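Local coordinates for protein mucin-like protocadherin (Homo sapiens, PDB 6OAE) that probably mediates calcium-dependent adhesion between neighbouring microvilli by pairing with CDHR2, and is represented here by its first two extracellular cadherin repeats, at residues 26-31 / 47-52; 67-72 / 85-90; 176-181 / 196-201. All coordinates share one frame; numbering follows the deposited sequence. Where two conformers were deposited one is given.

How the contacts relate
Contacts 1, 2 and 3 follow one another along the chain, the first two in one cadherin repeat and the third in the next. Contact 1 (26-31 / 47-52) lies at the end of the three-stranded sheet, where the chain after strand 26-27 meets the turn after strand 47-50; contact 2 (67-72 / 85-90) lies in the four-stranded sheet facing it, their centres about 14 Å apart. The ring of F47 bridges the two sheets, its CZ lying 3.8 Å from CG2 of V88. Contact 3 (176-181 / 196-201) is the counterpart of contact 2 in the second repeat, with centres about 45 Å apart and the calcium-bound linker between them, giving an elongated rod.

Contact 1 (26-31 / 47-52); sequences VDIHVP and FRIQGN
I28 and N52 carry the contact, and the side chain of I28 can be walked outward. CB starts beside the carbonyl of N52, 3.5 Å from that O atom. CG1, anti to the carbonyl carbon of its own residue, continues past the same oxygen. From there CD1 reaches the aliphatic branch of I49, which it crosses at about a right angle, 4.1 Å from I49 CG2 and nearly as near to CD1 of that residue. L72, on the strand of the opposing sheet, also packs against I28, so the side chain ends in the interior between the sheets.

The backbone closes the contact with one short, nearly straight bond: N-H of I28 donates to O of N52 over 2.7 Å, at 167°. The donor stands 25° above the carbonyl plane, away from the ideal lone-pair direction. Next to it, V30 brings CG2 across the flat amide of N52, 3.7 Å from both its CG and its ND2. Replacing N52 with an alanine would remove that amide and would probably cost V30 one of its packing partners and make the left-handed backbone here harder to hold. D27 turns its carboxylate to another partner, OD1 bonding NE2 of Q53.

G51 and N52 both have positive phi and form the tight two-residue turn between strands 47-50 and 53-56. The contact is therefore a hairpin turn closing against the chain that leaves strand 26-27, at one end of a cadherin-repeat beta sandwich.

Contact 2 (67-72 / 85-90); sequences LLEAQL and RVFVSV
E69 holds CG anti to its backbone N (chi1 169°) and runs extended beyond it, while R85 folds back at its second torsion (chi2 -51°); together these bring carboxylate and guanidinium to the same place. NH1 of R85 meets OE1 of E69 at 3.1 Å in a salt bridge. The oxygen lies near the guanidinium plane, but is itself approached from above the carboxylate plane, so the pair is single-pronged and somewhat bent. The far side of the arginine is held by Q83, whose OE1 takes a bond from NH2 of R85.

F87 lies alongside E69. The same OE1 of E69 sits at the edge of the phenyl ring, 3.2 Å from CE1 of F87, and the carboxylate stands almost square to the ring, at 89°. The contact of acid and ring edge is probably a mildly favourable one, the rim of the ring being slightly positive. CG of E69 packs 3.6 Å from CE1 of F87, and CD1 of L67 comes within 4.3 Å of CD2 of F87.

Side chains alternating with these turn into the sandwich: CB of L68 lies 4.1 Å from CB of V88, and A70 faces V86 at 4.2 Å between their CB atoms. Four backbone bonds, all close to straight, tie L68 to V88 and A70 to V86, V88 N to L68 O measuring 2.8 Å. This is the antiparallel F-G hairpin of a cadherin repeat, whose last strand runs on towards the calcium ligands D92, V93 and D95.

Contact 3 (176-181 / 196-201); sequences TFWLLV and TATLVL
Four backbone hydrogen bonds carry the pairing of the strands, two between F177 and L199 and two between L179 and A197. N of L179 to O of A197 is the shortest at 2.8 Å, and the bond returned from N of A197 to O of L179 is the most bent, at 149°. Weaker CA-H...O contacts fill in between them, such as CA of T176 to O of L199 at 3.3 Å.

Apolar contacts occupy the inward face. The ring of F177 is met at its edge by the tip of L201, with 4.2 Å between the two CD2 atoms. L179 CD2 touches L199 CD1 at the same distance, and L125 of the short helix 122-125 packs on both leucines.

On the other face methyl groups touch: T176 and T198 cross obliquely, both with CG2 anti to the backbone N, and these two CG2 atoms close to 3.5 Å. L180 lies beside T196, its CD2 equally near CG2 of T196. W178 runs alongside T198, with CD1 of W178 4.0 Å from OG1 of T198, whereas OG1 of T176 bonds with N174.

Alternate backbone residues thus pair within the hairpin and the others bond outward, W178 to Q141 and T198 to K103, so the hairpin sits mid-sheet, with a greasy face sealing the core of the second repeat and a threonine-rich face coupling the strands through methyl contacts without a charge pair.

Contact 1 (26-31 / 47-52)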
loop_
_atom_site.group_PDB
_atom_site.type_symbol
_atom_site.label_atom_id
_atom_site.label_comp_id
_atom_site.label_asym_id
_atom_site.label_seq_id
_atom_site.Cartn_x
_atom_site.Cartn_y
_atom_site.Cartn_z
ATOM N N VAL A 26 11.757 24.664 -7.996
ATOM C CA VAL A 26 12.702 25.168 -9.020
ATOM C C VAL A 26 12.435 26.640 -9.331
ATOM O O VAL A 26 11.277 27.072 -9.307
ATOM C CB VAL A 26 12.636 24.267 -10.274
ATOM C CG1 VAL A 26 11.372 24.476 -11.091
ATOM C CG2 VAL A 26 13.869 24.422 -11.141
ATOM N N ASP A 27 13.510 27.352 -9.624
ATOM C CA ASP A 27 13.490 28.724 -10.184
ATOM C C ASP A 27 13.223 28.602 -11.691
ATOM O O ASP A 27 13.839 27.748 -12.360
ATOM C CB ASP A 27 14.775 29.462 -9.822
ATOM C CG ASP A 27 14.916 29.780 -8.332
ATOM O OD1 ASP A 27 14.134 29.244 -7.506
ATOM O OD2 ASP A 27 15.802 30.564 -8.001
ATOM N N ILE A 28 12.301 29.390 -12.203
ATOM C CA ILE A 28 12.000 29.448 -13.653
ATOM C C ILE A 28 12.743 30.669 -14.176
ATOM O O ILE A 28 12.479 31.783 -13.674
ATOM C CB ILE A 28 10.493 29.507 -13.920
ATOM C CG1 ILE A 28 9.752 28.358 -13.219
ATOM C CG2 ILE A 28 10.206 29.538 -15.428
ATOM C CD1 ILE A 28 8.273 28.593 -13.058
ATOM N N HIS A 29 13.664 30.456 -15.105
ATOM C CA HIS A 29 14.378 31.553 -15.811
ATOM C C HIS A 29 13.422 32.089 -16.873
ATOM O O HIS A 29 13.059 31.305 -17.791
ATOM C CB HIS A 29 15.722 31.112 -16.402
ATOM C CG HIS A 29 16.296 32.142 -17.322
ATOM N ND1 HIS A 29 16.772 33.358 -16.863
ATOM C CD2 HIS A 29 16.440 32.159 -18.667
ATOM C CE1 HIS A 29 17.198 34.071 -17.886
ATOM N NE2 HIS A 29 17.005 33.356 -19.005
ATOM N N VAL A 30 13.006 33.348 -16.727
ATOM C CA VAL A 30 12.009 34.004 -17.607
ATOM C C VAL A 30 12.717 35.165 -18.294
ATOM O O VAL A 30 13.278 36.011 -17.606
ATOM C CB VAL A 30 10.772 34.451 -16.806
ATOM C CG1 VAL A 30 9.742 35.123 -17.698
ATOM C CG2 VAL A 30 10.139 33.275 -16.054
ATOM N N PRO A 31 12.740 35.241 -19.648
ATOM C CA PRO A 31 13.384 36.369 -20.329
ATOM C C PRO A 31 12.606 37.660 -20.049
ATOM O O PRO A 31 11.387 37.579 -19.901
ATOM C CB PRO A 31 13.322 36.021 -21.828
ATOM C CG PRO A 31 12.969 34.536 -21.868
ATOM C CD PRO A 31 12.171 34.276 -20.602
ATOM N N PHE A 47 0.043 22.593 -7.957
ATOM C CA PHE A 47 1.178 23.522 -8.105
ATOM C C PHE A 47 0.725 24.965 -8.017
ATOM O O PHE A 47 -0.455 25.266 -8.277
ATOM C CB PHE A 47 1.851 23.291 -9.463
ATOM C CG PHE A 47 2.491 21.940 -9.636
ATOM C CD1 PHE A 47 3.758 21.683 -9.112
ATOM C CD2 PHE A 47 1.836 20.922 -10.306
ATOM C CE1 PHE A 47 4.350 20.441 -9.272
ATOM C CE2 PHE A 47 2.423 19.681 -10.466
ATOM C CZ PHE A 47 3.686 19.438 -9.953
ATOM N N ARG A 48 1.671 25.845 -7.716
ATOM C CA ARG A 48 1.516 27.289 -7.980
ATOM C C ARG A 48 2.853 27.829 -8.432
ATOM O O ARG A 48 3.894 27.209 -8.155
ATOM C CB ARG A 48 1.002 28.081 -6.775
ATOM C CG ARG A 48 2.018 28.314 -5.664
ATOM C CD ARG A 48 1.450 29.150 -4.522
ATOM N NE ARG A 48 2.559 29.615 -3.707
ATOM C CZ ARG A 48 3.190 28.890 -2.793
ATOM N NH1 ARG A 48 2.821 27.643 -2.527
ATOM N NH2 ARG A 48 4.199 29.420 -2.133
ATOM N N ILE A 49 2.792 28.967 -9.087
ATOM C CA ILE A 49 3.957 29.769 -9.488
ATOM C C ILE A 49 3.799 31.124 -8.825
ATOM O O ILE A 49 2.734 31.746 -8.996
ATOM C CB ILE A 49 4.054 29.862 -11.014
ATOM C CG1 ILE A 49 4.188 28.473 -11.639
ATOM C CG2 ILE A 49 5.186 30.798 -11.406
ATOM C CD1 ILE A 49 4.085 28.482 -13.164
ATOM N N GLN A 50 4.822 31.525 -8.090
ATOM C CA GLN A 50 4.962 32.855 -7.449
ATOM C C GLN A 50 6.424 33.264 -7.516
ATOM O O GLN A 50 7.298 32.412 -7.198
ATOM C CB GLN A 50 4.495 32.811 -5.994
ATOM C CG GLN A 50 3.041 33.201 -5.815
ATOM C CD GLN A 50 2.717 33.357 -4.348
ATOM O OE1 GLN A 50 2.855 32.422 -3.564
ATOM N NE2 GLN A 50 2.298 34.553 -3.963
ATOM N N GLY A 51 6.676 34.516 -7.903
ATOM C CA GLY A 51 8.023 35.070 -8.074
ATOM C C GLY A 51 8.871 34.205 -8.985
ATOM O O GLY A 51 10.049 34.051 -8.688
ATOM N N ASN A 52 8.284 33.651 -10.047
ATOM C CA ASN A 52 9.011 32.840 -11.067
ATOM C C ASN A 52 9.630 31.601 -10.406
ATOM O O ASN A 52 10.729 31.165 -10.828
ATOM C CB ASN A 52 10.025 33.712 -11.830
ATOM C CG ASN A 52 9.332 34.708 -12.733
ATOM O OD1 ASN A 52 8.135 34.590 -13.003
ATOM N ND2 ASN A 52 10.077 35.686 -13.208
#

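Contact 2 (67-72 / 85-90)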
loop_
_atom_site.group_PDB
_atom_site.type_symbol
_atom_site.label_atom_id
_atom_site.label_comp_id
_atom_site.label_asym_id
_atom_site.label_seq_id
_atom_site.Cartn_x
_atom_site.Cartn_y
_atom_site.Cartn_z
ATOM N N LEU A 67 1.996 10.582 -9.983
ATOM C CA LEU A 67 2.714 11.480 -10.919
ATOM C C LEU A 67 1.951 12.791 -11.022
ATOM O O LEU A 67 0.740 12.768 -11.331
ATOM C CB LEU A 67 2.840 10.785 -12.273
ATOM C CG LEU A 67 3.649 11.535 -13.321
ATOM C CD1 LEU A 67 5.150 11.377 -13.062
ATOM C CD2 LEU A 67 3.270 11.044 -14.719
ATOM N N LEU A 68 2.634 13.896 -10.737
ATOM C CA LEU A 68 2.057 15.258 -10.792
ATOM C C LEU A 68 2.809 15.978 -11.903
ATOM O O LEU A 68 4.042 15.850 -11.936
ATOM C CB LEU A 68 2.209 15.948 -9.434
ATOM C CG LEU A 68 1.824 15.107 -8.212
ATOM C CD1 LEU A 68 2.093 15.872 -6.917
ATOM C CD2 LEU A 68 0.377 14.682 -8.283
ATOM N N GLU A 69 2.088 16.676 -12.772
ATOM C CA GLU A 69 2.639 17.376 -13.945
ATOM C C GLU A 69 2.299 18.861 -13.846
ATOM O O GLU A 69 1.158 19.192 -13.550
ATOM C CB GLU A 69 2.071 16.718 -15.211
ATOM C CG GLU A 69 2.338 17.490 -16.488
ATOM C CD GLU A 69 2.137 16.677 -17.757
ATOM O OE1 GLU A 69 2.908 16.888 -18.720
ATOM O OE2 GLU A 69 1.218 15.829 -17.777
ATOM N N ALA A 70 3.277 19.715 -14.101
ATOM C CA ALA A 70 3.104 21.170 -14.218
ATOM C C ALA A 70 3.426 21.537 -15.658
ATOM O O ALA A 70 4.521 21.147 -16.131
ATOM C CB ALA A 70 3.995 21.904 -13.260
ATOM N N GLN A 71 2.501 22.236 -16.316
ATOM C CA GLN A 71 2.718 22.810 -17.674
ATOM C C GLN A 71 3.049 24.273 -17.457
ATOM O O GLN A 71 2.175 24.993 -16.955
ATOM C CB GLN A 71 1.484 22.592 -18.546
ATOM C CG GLN A 71 1.613 23.214 -19.933
ATOM C CD GLN A 71 0.335 23.111 -20.725
ATOM O OE1 GLN A 71 -0.765 23.242 -20.191
ATOM N NE2 GLN A 71 0.478 22.878 -22.019
ATOM N N LEU A 72 4.267 24.687 -17.773
ATOM C CA LEU A 72 4.719 26.084 -17.625
ATOM C C LEU A 72 4.549 26.728 -18.990
ATOM O O LEU A 72 5.213 26.255 -19.925
ATOM C CB LEU A 72 6.178 26.158 -17.172
ATOM C CG LEU A 72 6.580 25.263 -16.001
ATOM C CD1 LEU A 72 7.891 25.731 -15.413
ATOM C CD2 LEU A 72 5.505 25.209 -14.939
ATOM N N ARG A 85 7.663 21.336 -19.287
ATOM C CA ARG A 85 6.979 20.385 -18.379
ATOM C C ARG A 85 7.878 20.146 -17.171
ATOM O O ARG A 85 9.125 20.070 -17.327
ATOM C CB ARG A 85 6.648 19.049 -19.056
ATOM C CG ARG A 85 5.816 19.185 -20.322
ATOM C CD ARG A 85 4.566 20.045 -20.152
ATOM N NE ARG A 85 3.977 20.267 -21.464
ATOM C CZ ARG A 85 3.202 19.388 -22.086
ATOM N NH1 ARG A 85 2.903 18.236 -21.506
ATOM N NH2 ARG A 85 2.715 19.665 -23.285
ATOM N N VAL A 86 7.255 20.035 -16.011
ATOM C CA VAL A 86 7.914 19.558 -14.768
ATOM C C VAL A 86 7.110 18.383 -14.248
ATOM O O VAL A 86 5.856 18.509 -14.159
ATOM C CB VAL A 86 8.028 20.645 -13.700
ATOM C CG1 VAL A 86 8.529 20.042 -12.382
ATOM C CG2 VAL A 86 8.905 21.790 -14.169
ATOM N N PHE A 87 7.797 17.292 -13.913
ATOM C CA PHE A 87 7.191 16.079 -13.330
ATOM C C PHE A 87 7.630 15.912 -11.881
ATOM O O PHE A 87 8.832 15.992 -11.596
ATOM C CB PHE A 87 7.586 14.863 -14.156
ATOM C CG PHE A 87 6.847 14.753 -15.467
ATOM C CD1 PHE A 87 6.002 15.755 -15.925
ATOM C CD2 PHE A 87 7.007 13.643 -16.265
ATOM C CE1 PHE A 87 5.326 15.616 -17.127
ATOM C CE2 PHE A 87 6.325 13.510 -17.462
ATOM C CZ PHE A 87 5.485 14.494 -17.885
ATOM N N VAL A 88 6.661 15.677 -11.010
ATOM C CA VAL A 88 6.929 15.196 -9.634
ATOM C C VAL A 88 6.526 13.726 -9.602
ATOM O O VAL A 88 5.327 13.423 -9.706
ATOM C CB VAL A 88 6.218 16.007 -8.548
ATOM C CG1 VAL A 88 6.516 15.419 -7.177
ATOM C CG2 VAL A 88 6.603 17.476 -8.593
ATOM N N SER A 89 7.511 12.861 -9.486
ATOM C CA SER A 89 7.329 11.422 -9.281
ATOM C C SER A 89 7.154 11.203 -7.775
ATOM O O SER A 89 8.102 11.470 -7.028
ATOM C CB SER A 89 8.475 10.671 -9.845
ATOM O OG SER A 89 8.328 9.301 -9.552
ATOM N N VAL A 90 5.982 10.737 -7.349
ATOM C CA VAL A 90 5.671 10.496 -5.918
ATOM C C VAL A 90 6.133 9.081 -5.559
ATOM O O VAL A 90 5.766 8.139 -6.277
ATOM C CB VAL A 90 4.178 10.689 -5.623
ATOM C CG1 VAL A 90 3.889 10.461 -4.147
ATOM C CG2 VAL A 90 3.693 12.059 -6.071
#

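Contact 3 (176-181 / 196-201)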
loop_
_atom_site.group_PDB
_atom_site.type_symbol
_atom_site.label_atom_id
_atom_site.label_comp_id
_atom_site.label_asym_id
_atom_site.label_seq_id
_atom_site.Cartn_x
_atom_site.Cartn_y
_atom_site.Cartn_z
ATOM N N THR A 176 -8.422 -23.363 18.324
ATOM C CA THR A 176 -8.440 -21.903 18.079
ATOM C C THR A 176 -7.023 -21.414 17.809
ATOM O O THR A 176 -6.070 -21.878 18.477
ATOM C CB THR A 176 -9.151 -21.153 19.204
ATOM O OG1 THR A 176 -10.469 -21.694 19.262
ATOM C CG2 THR A 176 -9.231 -19.667 18.953
ATOM N N PHE A 177 -6.917 -20.495 16.852
ATOM C CA PHE A 177 -5.653 -19.887 16.395
ATOM C C PHE A 177 -5.770 -18.373 16.372
ATOM O O PHE A 177 -6.865 -17.859 16.117
ATOM C CB PHE A 177 -5.326 -20.319 14.972
ATOM C CG PHE A 177 -5.053 -21.786 14.815
ATOM C CD1 PHE A 177 -3.813 -22.303 15.124
ATOM C CD2 PHE A 177 -6.033 -22.634 14.337
ATOM C CE1 PHE A 177 -3.552 -23.659 14.959
ATOM C CE2 PHE A 177 -5.778 -23.992 14.191
ATOM C CZ PHE A 177 -4.533 -24.502 14.502
ATOM N N TRP A 178 -4.653 -17.720 16.646
ATOM C CA TRP A 178 -4.400 -16.313 16.271
ATOM C C TRP A 178 -3.815 -16.348 14.861
ATOM O O TRP A 178 -2.841 -17.117 14.635
ATOM C CB TRP A 178 -3.438 -15.615 17.223
ATOM C CG TRP A 178 -4.048 -15.164 18.508
ATOM C CD1 TRP A 178 -4.999 -14.197 18.670
ATOM C CD2 TRP A 178 -3.716 -15.641 19.825
ATOM N NE1 TRP A 178 -5.295 -14.051 20.001
ATOM C CE2 TRP A 178 -4.522 -14.921 20.736
ATOM C CE3 TRP A 178 -2.826 -16.608 20.323
ATOM C CZ2 TRP A 178 -4.462 -15.144 22.118
ATOM C CZ3 TRP A 178 -2.768 -16.827 21.686
ATOM C CH2 TRP A 178 -3.577 -16.104 22.573
ATOM N N LEU A 179 -4.401 -15.588 13.963
ATOM C CA LEU A 179 -3.857 -15.340 12.617
ATOM C C LEU A 179 -3.295 -13.923 12.619
ATOM O O LEU A 179 -4.076 -12.993 12.866
ATOM C CB LEU A 179 -4.964 -15.511 11.582
ATOM C CG LEU A 179 -4.519 -15.357 10.130
ATOM C CD1 LEU A 179 -3.472 -16.387 9.735
ATOM C CD2 LEU A 179 -5.717 -15.441 9.229
ATOM N N LEU A 180 -1.994 -13.784 12.386
ATOM C CA LEU A 180 -1.308 -12.471 12.319
ATOM C C LEU A 180 -0.964 -12.188 10.874
ATOM O O LEU A 180 -0.611 -13.126 10.147
ATOM C CB LEU A 180 -0.017 -12.485 13.135
ATOM C CG LEU A 180 -0.124 -13.036 14.549
ATOM C CD1 LEU A 180 1.233 -12.961 15.236
ATOM C CD2 LEU A 180 -1.167 -12.284 15.345
ATOM N N VAL A 181 -1.018 -10.926 10.481
ATOM C CA VAL A 181 -0.488 -10.531 9.159
ATOM C C VAL A 181 0.374 -9.298 9.394
ATOM O O VAL A 181 -0.022 -8.468 10.234
ATOM C CB VAL A 181 -1.606 -10.294 8.125
ATOM C CG1 VAL A 181 -2.534 -9.139 8.512
ATOM C CG2 VAL A 181 -1.025 -10.094 6.740
ATOM N N THR A 196 -4.459 -8.683 13.448
ATOM C CA THR A 196 -4.680 -9.973 14.131
ATOM C C THR A 196 -6.153 -10.329 13.965
ATOM O O THR A 196 -6.986 -9.417 13.869
ATOM C CB THR A 196 -4.253 -9.927 15.606
ATOM O OG1 THR A 196 -5.238 -9.207 16.330
ATOM C CG2 THR A 196 -2.917 -9.275 15.848
ATOM N N ALA A 197 -6.435 -11.614 13.877
ATOM C CA ALA A 197 -7.802 -12.162 13.830
ATOM C C ALA A 197 -7.755 -13.525 14.518
ATOM O O ALA A 197 -6.641 -14.055 14.693
ATOM C CB ALA A 197 -8.285 -12.240 12.418
ATOM N N THR A 198 -8.909 -14.036 14.933
ATOM C CA THR A 198 -9.048 -15.359 15.594
ATOM C C THR A 198 -9.722 -16.311 14.591
ATOM O O THR A 198 -10.657 -15.882 13.867
ATOM C CB THR A 198 -9.740 -15.207 16.960
ATOM O OG1 THR A 198 -8.871 -14.519 17.871
ATOM C CG2 THR A 198 -10.090 -16.532 17.596
ATOM N N LEU A 199 -9.224 -17.549 14.503
ATOM C CA LEU A 199 -9.816 -18.629 13.689
ATOM C C LEU A 199 -10.235 -19.723 14.653
ATOM O O LEU A 199 -9.399 -20.144 15.457
ATOM C CB LEU A 199 -8.813 -19.219 12.697
ATOM C CG LEU A 199 -8.326 -18.297 11.592
ATOM C CD1 LEU A 199 -7.299 -19.031 10.752
ATOM C CD2 LEU A 199 -9.491 -17.829 10.744
ATOM N N VAL A 200 -11.471 -20.156 14.548
ATOM C CA VAL A 200 -12.021 -21.262 15.372
ATOM C C VAL A 200 -12.336 -22.405 14.407
ATOM O O VAL A 200 -13.192 -22.210 13.515
ATOM C CB VAL A 200 -13.244 -20.791 16.162
ATOM C CG1 VAL A 200 -13.874 -21.934 16.920
ATOM C CG2 VAL A 200 -12.888 -19.648 17.108
ATOM N N LEU A 201 -11.666 -23.541 14.578
ATOM C CA LEU A 201 -11.902 -24.777 13.800
ATOM C C LEU A 201 -12.726 -25.707 14.695
ATOM O O LEU A 201 -12.193 -26.101 15.787
ATOM C CB LEU A 201 -10.561 -25.399 13.418
ATOM C CG LEU A 201 -9.816 -24.755 12.238
ATOM C CD1 LEU A 201 -10.501 -25.065 10.937
ATOM C CD2 LEU A 201 -9.672 -23.255 12.383
#